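Local coordinates for probable quinone reductase Qor (NADPH:quinone reductase) (Zeta-crystallin homolog protein) (Mycobacterium tuberculosis, PDB 4RVU), which probably catalyses the NADPH-dependent reduction of quinones, as a zeta-crystallin-like member of the medium-chain dehydrogenase/reductase family, at residues I63-C68 and A126-L131; V91-A96 and S109-V114. One frame throughout, in Å; residues are numbered along the deposited sequence.

Contacts 1 and 2 lie with their centres about 8 Å apart and meet on one mixed sheet of the GroES-like catalytic domain. Along the chain contact 2 is nested within the loop that contact 1 closes: 63-68 leads into strand 67-74, strands 90-93 and 111-113 form the antiparallel pair of contact 2, and helix 120-140 then returns to 63-68. Strands 67-74 and 90-93 are neighbours, and Ser65 is joined to Ala94 and Ala96 by probable hydrogen bonds. The sheet edge built in contact 2 thus adjoins segment 63-68, whose glutamate, in contact 1, holds the helix that lies against the nicotinamide of NADPH.

Contact 1: residues I63-C68 and A126-L131; sequences IGSEVC and ALLKGL. With NDP (NADPH dihydro-nicotinamide-adenine-dinucleotide phosphate), chain E.
In this medium-chain dehydrogenase/reductase fold, the segment 63-68, which runs into strand 67-74 of the GroES-like domain, sends one carboxylate to a kink in helix 120-140, beside the bound NADPH. Glu66 is long enough to make this reach: its CG stands anti to the backbone N (chi1 -174°) and the chain beyond stays extended. The direct hydrogen bond runs from Leu128 N to Glu66 OE2, 2.8 Å long and nearly straight at 164°, the donor lying above the carboxylate plane. At the kink the amides of Leu128 and Lys129 lack bonds to the preceding turn; the carboxylate serves the first, and a water the second. That water accepts from Lys129 N and NZ and donates to Glu66 OE2, at 2.6 Å.

Charge adds a salt bridge between Glu66 OE1 and Lys129 NZ, 3.1 Å apart. Lysine suits the site because its ammonium offers charge and several N-H donors on a chain that, bent at its last two torsions, crosses the glutamate at about a right angle; Asn44 binds both OE1 and NZ. The ion pair probably keeps Glu66 ionised in this buried setting.

Van der Waals contact comes from Leu128, whose CB packs 3.5 Å from the carboxylate carbon CD of Glu66. Its two methyls part company: CD1 meets Ser65 OG, itself bonded to Ala94 O, whereas CD2 touches the nicotinamide at NDP C5N, 3.5 Å away.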
loop_
_atom_site.group_PDB
_atom_site.type_symbol
_atom_site.label_atom_id
_atom_site.label_comp_id
_atom_site.label_asym_id
_atom_site.label_seq_id
_atom_site.Cartn_x
_atom_site.Cartn_y
_atom_site.Cartn_z
ATOM N N ILE A 63 28.767 12.436 -9.613
ATOM C CA ILE A 63 27.786 11.693 -8.821
ATOM C C ILE A 63 27.382 12.390 -7.510
ATOM O O ILE A 63 28.123 13.244 -7.008
ATOM C CB ILE A 63 28.342 10.285 -8.529
ATOM C CG1 ILE A 63 27.286 9.345 -7.954
ATOM C CG2 ILE A 63 29.555 10.372 -7.638
ATOM C CD1 ILE A 63 27.630 7.896 -8.155
ATOM N N GLY A 64 26.203 12.037 -6.981
ATOM C CA GLY A 64 25.777 12.446 -5.644
ATOM C C GLY A 64 24.763 13.575 -5.612
ATOM O O GLY A 64 24.749 14.428 -6.500
ATOM N N SER A 65 23.914 13.602 -4.585
ATOM C CA SER A 65 22.888 14.642 -4.516
ATOM C C SER A 65 22.801 15.379 -3.183
ATOM O O SER A 65 22.019 16.318 -3.052
ATOM C CB SER A 65 21.508 14.081 -4.896
ATOM O OG SER A 65 20.964 13.277 -3.869
ATOM N N GLU A 66 23.597 14.977 -2.198
ATOM C CA GLU A 66 23.505 15.604 -0.877
ATOM C C GLU A 66 24.758 16.422 -0.570
ATOM O O GLU A 66 25.873 15.912 -0.640
ATOM C CB GLU A 66 23.259 14.549 0.214
ATOM C CG GLU A 66 23.003 15.128 1.614
ATOM C CD GLU A 66 22.640 14.066 2.665
ATOM O OE1 GLU A 66 23.036 12.888 2.516
ATOM O OE2 GLU A 66 21.946 14.418 3.645
ATOM N N VAL A 67 24.571 17.703 -0.255
ATOM C CA VAL A 67 25.705 18.591 0.038
ATOM C C VAL A 67 25.307 19.639 1.057
ATOM O O VAL A 67 24.179 20.109 1.060
ATOM C CB VAL A 67 26.237 19.295 -1.232
ATOM C CG1 VAL A 67 25.171 20.200 -1.829
ATOM C CG2 VAL A 67 27.517 20.109 -0.943
ATOM N N CYS A 68 26.237 19.983 1.941
ATOM C CA CYS A 68 26.091 21.174 2.764
ATOM C C CYS A 68 27.285 22.071 2.476
ATOM O O CYS A 68 28.422 21.596 2.409
ATOM C CB CYS A 68 26.067 20.809 4.247
ATOM S SG CYS A 68 26.077 22.261 5.329
ATOM N N ALA A 126 22.479 14.560 7.865
ATOM C CA ALA A 126 21.102 14.545 8.361
ATOM C C ALA A 126 20.023 14.745 7.309
ATOM O O ALA A 126 18.947 14.159 7.420
ATOM C CB ALA A 126 20.935 15.585 9.468
ATOM N N LEU A 127 20.268 15.588 6.307
ATOM C CA LEU A 127 19.162 16.042 5.448
ATOM C C LEU A 127 18.466 14.983 4.592
ATOM O O LEU A 127 17.269 14.763 4.755
ATOM C CB LEU A 127 19.561 17.236 4.567
ATOM C CG LEU A 127 18.307 17.839 3.903
ATOM C CD1 LEU A 127 17.421 18.569 4.926
ATOM C CD2 LEU A 127 18.620 18.745 2.713
ATOM N N LEU A 128 19.174 14.347 3.663
ATOM C CA LEU A 128 18.500 13.384 2.778
ATOM C C LEU A 128 17.873 12.264 3.592
ATOM O O LEU A 128 16.704 11.911 3.397
ATOM C CB LEU A 128 19.469 12.798 1.738
ATOM C CG LEU A 128 18.814 12.019 0.581
ATOM C CD1 LEU A 128 19.677 12.077 -0.680
ATOM C CD2 LEU A 128 18.544 10.564 0.949
ATOM N N LYS A 129 18.647 11.709 4.514
ATOM C CA LYS A 129 18.159 10.591 5.303
ATOM C C LYS A 129 17.090 11.019 6.319
ATOM O O LYS A 129 16.141 10.266 6.599
ATOM C CB LYS A 129 19.334 9.892 5.970
ATOM C CG LYS A 129 20.310 9.256 4.978
ATOM C CD LYS A 129 21.592 8.873 5.731
ATOM C CE LYS A 129 22.859 9.018 4.899
ATOM N NZ LYS A 129 23.039 10.329 4.181
ATOM N N GLY A 130 17.233 12.226 6.861
ATOM C CA GLY A 130 16.257 12.765 7.794
ATOM C C GLY A 130 14.923 13.123 7.161
ATOM O O GLY A 130 13.862 12.901 7.772
ATOM N N LEU A 131 14.964 13.678 5.949
ATOM C CA LEU A 131 13.737 13.943 5.183
ATOM C C LEU A 131 13.053 12.622 4.889
ATOM O O LEU A 131 11.818 12.519 4.884
ATOM C CB LEU A 131 14.041 14.688 3.874
ATOM C CG LEU A 131 14.548 16.131 3.938
ATOM C CD1 LEU A 131 15.029 16.600 2.556
ATOM C CD2 LEU A 131 13.459 17.060 4.455
HETATM P PA NDP E . 22.692 2.550 5.351
HETATM O O1A NDP E . 23.584 3.499 6.099
HETATM O O2A NDP E . 21.463 2.006 6.020
HETATM O O5B NDP E . 23.581 1.316 4.828
HETATM C C5B NDP E . 22.953 0.135 4.341
HETATM C C4B NDP E . 22.830 -0.839 5.500
HETATM O O4B NDP E . 21.958 -1.923 5.175
HETATM C C3B NDP E . 24.167 -1.475 5.836
HETATM O O3B NDP E . 24.904 -0.694 6.776
HETATM C C2B NDP E . 23.778 -2.825 6.403
HETATM O O2B NDP E . 23.735 -2.783 7.823
HETATM C C1B NDP E . 22.391 -3.107 5.845
HETATM N N9A NDP E . 22.518 -4.240 4.901
HETATM C C8A NDP E . 21.901 -5.428 5.009
HETATM N N7A NDP E . 22.247 -6.252 3.993
HETATM C C5A NDP E . 23.117 -5.588 3.213
HETATM C C6A NDP E . 23.876 -5.877 1.976
HETATM N N6A NDP E . 23.766 -7.074 1.359
HETATM N N1A NDP E . 24.679 -4.908 1.489
HETATM C C2A NDP E . 24.794 -3.716 2.099
HETATM N N3A NDP E . 24.138 -3.386 3.222
HETATM C C4A NDP E . 23.297 -4.263 3.818
HETATM O O3 NDP E . 22.273 3.246 3.969
HETATM P PN NDP E . 21.398 4.590 3.929
HETATM O O1N NDP E . 21.068 4.997 5.340
HETATM O O2N NDP E . 22.082 5.551 2.993
HETATM O O5D NDP E . 20.044 4.093 3.224
HETATM C C5D NDP E . 19.257 3.062 3.814
HETATM C C4D NDP E . 18.385 2.409 2.752
HETATM O O4D NDP E . 17.298 3.272 2.422
HETATM C C3D NDP E . 19.158 2.187 1.468
HETATM O O3D NDP E . 18.740 0.944 0.908
HETATM C C2D NDP E . 18.729 3.316 0.557
HETATM O O2D NDP E . 18.756 2.891 -0.807
HETATM C C1D NDP E . 17.313 3.597 1.032
HETATM N N1N NDP E . 16.885 4.987 0.874
HETATM C C2N NDP E . 15.710 5.224 0.287
HETATM C C3N NDP E . 15.219 6.509 0.113
HETATM C C7N NDP E . 13.894 6.700 -0.562
HETATM O O7N NDP E . 13.432 7.824 -0.656
HETATM N N7N NDP E . 13.254 5.631 -1.032
HETATM C C4N NDP E . 15.998 7.710 0.595
HETATM C C5N NDP E . 17.252 7.316 1.226
HETATM C C6N NDP E . 17.640 5.986 1.344
HETATM P P2B NDP E . 23.683 -4.140 8.684
HETATM O O1X NDP E . 23.431 -5.214 7.664
HETATM O O2X NDP E . 25.033 -4.219 9.337
HETATM O O3X NDP E . 22.560 -3.920 9.655
HETATM O O HOH W 1 21.395 12.359 5.203
#

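Contact 2: residues V91-A96 and S109-V114; sequences VVSASA and SLTAKV
Val91 presses its CB against the methyl of Thr111 at 3.4 Å from CB to CG2, a tight carbon contact between obliquely crossing side chains. Both residues are beta-branched and suit extended backbone; the threonine holds CG2 anti to its own N, where it meets the valine, while its OG1 bonds to Pro107 O. On the other face, Val92 CG1 meets Val114 CG2 at 3.7 Å, the two branches crossing at about a right angle. Small Ala112 lies on this same face as Val92, where helix 280-295 covers both residues.

Strands 90-93 and 111-113 form an antiparallel pair in the mixed sheet of the GroES-like domain. Val92 and Ala112 are its hydrogen-bonded pair: Val92 N to Ala112 O and Ala112 N to Val92 O each measure 2.8 Å, with both donors nearly along the C=O axes.

Past this pair a side chain continues the bonding. Ser93 OG, anti to its backbone N (chi1 -175°), donates to Leu110 O at 2.6 Å from above the carbonyl plane, and accepts from Ser95 N in an ST turn. A small hydroxyl that both gives and takes suits the strand's end. A water donates to Leu110 O, accepts from Ala94 N and also bonds Ser95 OG. Beside it, Leu110 lays its CD1 methyl along Ser95, 3.5 Å from OG and 3.7 Å from CB.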
loop_
_atom_site.group_PDB
_atom_site.type_symbol
_atom_site.label_atom_id
_atom_site.label_comp_id
_atom_site.label_asym_id
_atom_site.label_seq_id
_atom_site.Cartn_x
_atom_site.Cartn_y
_atom_site.Cartn_z
ATOM N N VAL A 91 23.978 26.313 3.612
ATOM C CA VAL A 91 22.757 25.656 3.148
ATOM C C VAL A 91 22.985 24.170 2.953
ATOM O O VAL A 91 24.125 23.710 2.905
ATOM C CB VAL A 91 22.234 26.271 1.836
ATOM C CG1 VAL A 91 21.795 27.721 2.041
ATOM C CG2 VAL A 91 23.271 26.147 0.721
ATOM N N VAL A 92 21.903 23.412 2.842
ATOM C CA VAL A 92 22.027 21.985 2.627
ATOM C C VAL A 92 20.903 21.529 1.701
ATOM O O VAL A 92 19.784 22.034 1.773
ATOM C CB VAL A 92 22.048 21.208 3.973
ATOM C CG1 VAL A 92 20.776 21.456 4.782
ATOM C CG2 VAL A 92 22.274 19.712 3.744
ATOM N N SER A 93 21.225 20.607 0.800
ATOM C CA SER A 93 20.235 20.079 -0.138
ATOM C C SER A 93 20.465 18.601 -0.314
ATOM O O SER A 93 21.592 18.112 -0.169
ATOM C CB SER A 93 20.343 20.783 -1.492
ATOM O OG SER A 93 19.310 20.362 -2.384
ATOM N N ALA A 94 19.385 17.888 -0.616
ATOM C CA ALA A 94 19.435 16.466 -0.917
ATOM C C ALA A 94 19.099 16.267 -2.393
ATOM O O ALA A 94 18.908 15.137 -2.841
ATOM C CB ALA A 94 18.418 15.720 -0.063
ATOM N N SER A 95 19.038 17.370 -3.136
ATOM C CA SER A 95 18.583 17.350 -4.522
ATOM C C SER A 95 19.571 18.023 -5.461
ATOM O O SER A 95 19.187 18.531 -6.506
ATOM C CB SER A 95 17.228 18.053 -4.616
ATOM O OG SER A 95 16.284 17.422 -3.775
ATOM N N ALA A 96 20.848 18.027 -5.081
ATOM C CA ALA A 96 21.876 18.708 -5.846
ATOM C C ALA A 96 22.265 17.900 -7.075
ATOM O O ALA A 96 21.993 16.699 -7.157
ATOM C CB ALA A 96 23.106 18.974 -4.961
ATOM N N SER A 109 14.576 25.866 -4.284
ATOM C CA SER A 109 13.341 25.416 -3.641
ATOM C C SER A 109 13.515 24.104 -2.857
ATOM O O SER A 109 12.686 23.765 -2.004
ATOM C CB SER A 109 12.229 25.251 -4.680
ATOM O OG SER A 109 12.604 24.300 -5.658
ATOM N N LEU A 110 14.582 23.366 -3.157
ATOM C CA LEU A 110 14.888 22.119 -2.458
ATOM C C LEU A 110 16.208 22.233 -1.698
ATOM O O LEU A 110 16.964 21.262 -1.585
ATOM C CB LEU A 110 14.938 20.947 -3.447
ATOM C CG LEU A 110 13.652 20.720 -4.252
ATOM C CD1 LEU A 110 13.850 19.553 -5.173
ATOM C CD2 LEU A 110 12.455 20.488 -3.350
ATOM N N THR A 111 16.475 23.435 -1.195
ATOM C CA THR A 111 17.658 23.711 -0.387
ATOM C C THR A 111 17.201 24.399 0.893
ATOM O O THR A 111 16.369 25.309 0.850
ATOM C CB THR A 111 18.636 24.632 -1.139
ATOM O OG1 THR A 111 19.075 23.984 -2.340
ATOM C CG2 THR A 111 19.851 24.945 -0.277
ATOM N N ALA A 112 17.751 23.983 2.030
ATOM C CA ALA A 112 17.398 24.593 3.311
ATOM C C ALA A 112 18.588 25.317 3.910
ATOM O O ALA A 112 19.732 24.864 3.776
ATOM C CB ALA A 112 16.902 23.529 4.286
ATOM N N LYS A 113 18.319 26.432 4.586
ATOM C CA LYS A 113 19.348 27.088 5.389
ATOM C C LYS A 113 19.671 26.224 6.586
ATOM O O LYS A 113 18.770 25.679 7.217
ATOM C CB LYS A 113 18.868 28.460 5.878
ATOM C CG LYS A 113 18.773 29.526 4.787
ATOM C CD LYS A 113 18.174 30.824 5.337
ATOM C CE LYS A 113 18.060 31.896 4.257
ATOM N NZ LYS A 113 17.556 33.199 4.791
ATOM N N VAL A 114 20.957 26.099 6.904
ATOM C CA VAL A 114 21.389 25.335 8.062
ATOM C C VAL A 114 21.359 26.257 9.283
ATOM O O VAL A 114 21.812 27.395 9.204
ATOM C CB VAL A 114 22.811 24.782 7.846
ATOM C CG1 VAL A 114 23.264 23.951 9.040
ATOM C CG2 VAL A 114 22.848 23.940 6.562
HETATM O O HOH W 2 16.615 18.536 -1.117
#